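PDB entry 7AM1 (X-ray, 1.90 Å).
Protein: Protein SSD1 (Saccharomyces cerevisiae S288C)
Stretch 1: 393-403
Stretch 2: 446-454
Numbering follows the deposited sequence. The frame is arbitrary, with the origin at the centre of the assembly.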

# COMPACT_ATOMS: atom_id res chain seq x y z
N GLY A 393 8.94 -14.62 26.15
CA GLY A 393 7.77 -15.37 25.74
C GLY A 393 6.89 -14.53 24.84
O GLY A 393 6.58 -13.38 25.14
N CYS A 394 6.48 -15.13 23.71
CA CYS A 394 5.66 -14.46 22.71
C CYS A 394 4.39 -15.27 22.51
O CYS A 394 4.45 -16.42 22.07
CB CYS A 394 6.44 -14.32 21.40
SG CYS A 394 8.05 -13.52 21.63
N HIS A 395 3.24 -14.67 22.84
CA HIS A 395 1.98 -15.38 22.95
C HIS A 395 0.97 -14.80 21.97
O HIS A 395 0.77 -13.58 21.94
CB HIS A 395 1.42 -15.31 24.37
CG HIS A 395 2.45 -15.53 25.44
ND1 HIS A 395 2.97 -16.78 25.73
CD2 HIS A 395 3.06 -14.67 26.28
CE1 HIS A 395 3.85 -16.67 26.71
NE2 HIS A 395 3.92 -15.40 27.07
N VAL A 396 0.33 -15.67 21.20
CA VAL A 396 -0.68 -15.30 20.21
C VAL A 396 -1.98 -16.03 20.54
O VAL A 396 -1.97 -17.22 20.85
CB VAL A 396 -0.22 -15.64 18.78
CG1 VAL A 396 -1.31 -15.28 17.78
CG2 VAL A 396 1.08 -14.93 18.45
N VAL A 397 -3.10 -15.30 20.46
CA VAL A 397 -4.40 -15.92 20.68
C VAL A 397 -4.55 -17.14 19.78
O VAL A 397 -4.29 -17.09 18.58
CB VAL A 397 -5.53 -14.90 20.43
CG1 VAL A 397 -6.88 -15.60 20.48
CG2 VAL A 397 -5.47 -13.78 21.44
N ASP A 398 -4.98 -18.26 20.38
CA ASP A 398 -5.16 -19.52 19.65
C ASP A 398 -6.58 -19.54 19.08
O ASP A 398 -7.46 -20.27 19.54
CB ASP A 398 -4.88 -20.70 20.57
CG ASP A 398 -4.87 -22.04 19.84
OD1 ASP A 398 -5.25 -22.09 18.64
OD2 ASP A 398 -4.48 -23.05 20.46
N VAL A 399 -6.77 -18.71 18.05
CA VAL A 399 -8.10 -18.49 17.50
C VAL A 399 -8.71 -19.81 17.03
O VAL A 399 -9.89 -20.09 17.29
CB VAL A 399 -8.05 -17.47 16.35
CG1 VAL A 399 -9.44 -17.24 15.79
CG2 VAL A 399 -7.47 -16.15 16.83
N THR A 400 -7.93 -20.63 16.33
CA THR A 400 -8.49 -21.81 15.68
C THR A 400 -8.92 -22.88 16.69
O THR A 400 -9.72 -23.75 16.34
CB THR A 400 -7.51 -22.42 14.68
OG1 THR A 400 -6.33 -22.90 15.34
CG2 THR A 400 -7.11 -21.39 13.62
N SER A 401 -8.42 -22.83 17.92
CA SER A 401 -8.94 -23.71 18.96
C SER A 401 -10.38 -23.37 19.32
O SER A 401 -11.01 -24.14 20.06
CB SER A 401 -8.06 -23.65 20.21
OG SER A 401 -8.22 -22.42 20.89
N HIS A 402 -10.91 -22.25 18.84
CA HIS A 402 -12.30 -21.87 19.07
C HIS A 402 -13.16 -22.01 17.82
O HIS A 402 -14.32 -21.58 17.82
CB HIS A 402 -12.39 -20.43 19.58
CG HIS A 402 -11.71 -20.22 20.90
ND1 HIS A 402 -10.39 -19.85 21.01
CD2 HIS A 402 -12.18 -20.32 22.17
CE1 HIS A 402 -10.08 -19.73 22.29
NE2 HIS A 402 -11.15 -20.02 23.01
N ILE A 403 -12.62 -22.58 16.74
CA ILE A 403 -13.32 -22.66 15.47
C ILE A 403 -13.14 -24.06 14.91
O ILE A 403 -12.00 -24.51 14.72
CB ILE A 403 -12.82 -21.61 14.45
CG1 ILE A 403 -13.07 -20.20 15.00
CG2 ILE A 403 -13.48 -21.83 13.09
CD1 ILE A 403 -12.53 -19.06 14.14
N SER A 446 -6.67 -17.19 28.70
CA SER A 446 -6.84 -17.32 27.26
C SER A 446 -5.94 -18.42 26.72
O SER A 446 -4.78 -18.54 27.12
CB SER A 446 -6.53 -16.01 26.54
OG SER A 446 -7.45 -15.00 26.89
N ALA A 447 -6.48 -19.20 25.79
CA ALA A 447 -5.68 -20.19 25.07
C ALA A 447 -4.84 -19.48 24.02
O ALA A 447 -5.34 -18.63 23.28
CB ALA A 447 -6.58 -21.23 24.42
N THR A 448 -3.56 -19.83 23.95
CA THR A 448 -2.62 -19.14 23.08
C THR A 448 -1.69 -20.15 22.43
O THR A 448 -1.63 -21.32 22.81
CB THR A 448 -1.81 -18.09 23.85
OG1 THR A 448 -1.32 -18.65 25.08
CG2 THR A 448 -2.67 -16.86 24.18
N LEU A 449 -0.99 -19.70 21.39
CA LEU A 449 0.16 -20.39 20.82
C LEU A 449 1.38 -19.53 21.10
O LEU A 449 1.37 -18.33 20.81
CB LEU A 449 -0.01 -20.62 19.32
CG LEU A 449 -1.20 -21.47 18.86
CD1 LEU A 449 -1.24 -21.60 17.33
CD2 LEU A 449 -1.18 -22.86 19.50
N SER A 450 2.41 -20.12 21.68
CA SER A 450 3.53 -19.34 22.19
C SER A 450 4.84 -19.76 21.53
O SER A 450 5.05 -20.94 21.23
CB SER A 450 3.66 -19.50 23.71
OG SER A 450 2.50 -19.02 24.37
N VAL A 451 5.70 -18.77 21.31
CA VAL A 451 7.09 -18.97 20.94
C VAL A 451 7.95 -18.35 22.03
O VAL A 451 7.89 -17.13 22.25
CB VAL A 451 7.41 -18.37 19.56
CG1 VAL A 451 8.89 -18.52 19.24
CG2 VAL A 451 6.54 -19.01 18.48
N VAL A 452 8.72 -19.18 22.74
CA VAL A 452 9.48 -18.75 23.91
C VAL A 452 10.96 -18.89 23.59
O VAL A 452 11.44 -19.99 23.30
CB VAL A 452 9.10 -19.57 25.15
CG1 VAL A 452 9.90 -19.11 26.37
CG2 VAL A 452 7.61 -19.47 25.41
N TYR A 453 11.68 -17.77 23.62
CA TYR A 453 13.12 -17.76 23.36
C TYR A 453 13.88 -17.73 24.68
O TYR A 453 13.56 -16.92 25.56
CB TYR A 453 13.51 -16.56 22.50
CG TYR A 453 12.79 -16.49 21.17
CD1 TYR A 453 13.22 -17.23 20.09
CD2 TYR A 453 11.67 -15.68 21.00
CE1 TYR A 453 12.57 -17.18 18.87
CE2 TYR A 453 11.01 -15.62 19.79
CZ TYR A 453 11.46 -16.36 18.73
OH TYR A 453 10.81 -16.31 17.52
N THR A 454 14.88 -18.60 24.80
CA THR A 454 15.85 -18.53 25.89
C THR A 454 17.09 -17.82 25.36
O THR A 454 17.63 -18.19 24.32
CB THR A 454 16.21 -19.93 26.39
OG1 THR A 454 15.04 -20.56 26.94
CG2 THR A 454 17.27 -19.86 27.46

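Strand 393-397 runs antiparallel to strand 446-454, and the first rule is a strict alternation of backbone pairs. Gly-393 opens it opposite Val-452 in a non-hydrogen-bonded pair, with its CA 4.1 Å from Val-452 CG2. An ideal CB here would be crowded by the chain's own imidazole, lying 3.1 Å from His-395 NE2.

Cys-394 forms the first hydrogen-bonded pair, its N donating to Val-451 O and its O accepting from Val-451 N, both at 2.8 Å. Its thiol reaches diagonally to the edge of the Tyr-453 ring, with SG 4.1 Å from CE2. On the other sheet face, His-395 sits across from Ser-450 in a non-hydrogen-bonded pair, and here the side chains supply the bond the backbone does not: ND1 and OG are hydrogen-bonded at 2.7 Å, with OG near the ring plane, and either could be the donor.

Val-396 repeats the backbone clasp with Leu-449, N to O at 2.9 Å and O to N at 2.7 Å. At Val-397 the side chain turns away, and the strand ends. Asp-398 still anchors the exit, its N donating to Ala-447 O at 2.9 Å. Its carbonyl O then accepts Ser-401 OG at 2.7 Å, tying down the 3-10 turn, where Ser-401 and His-402 pack loosely near the Ala-447 methyl.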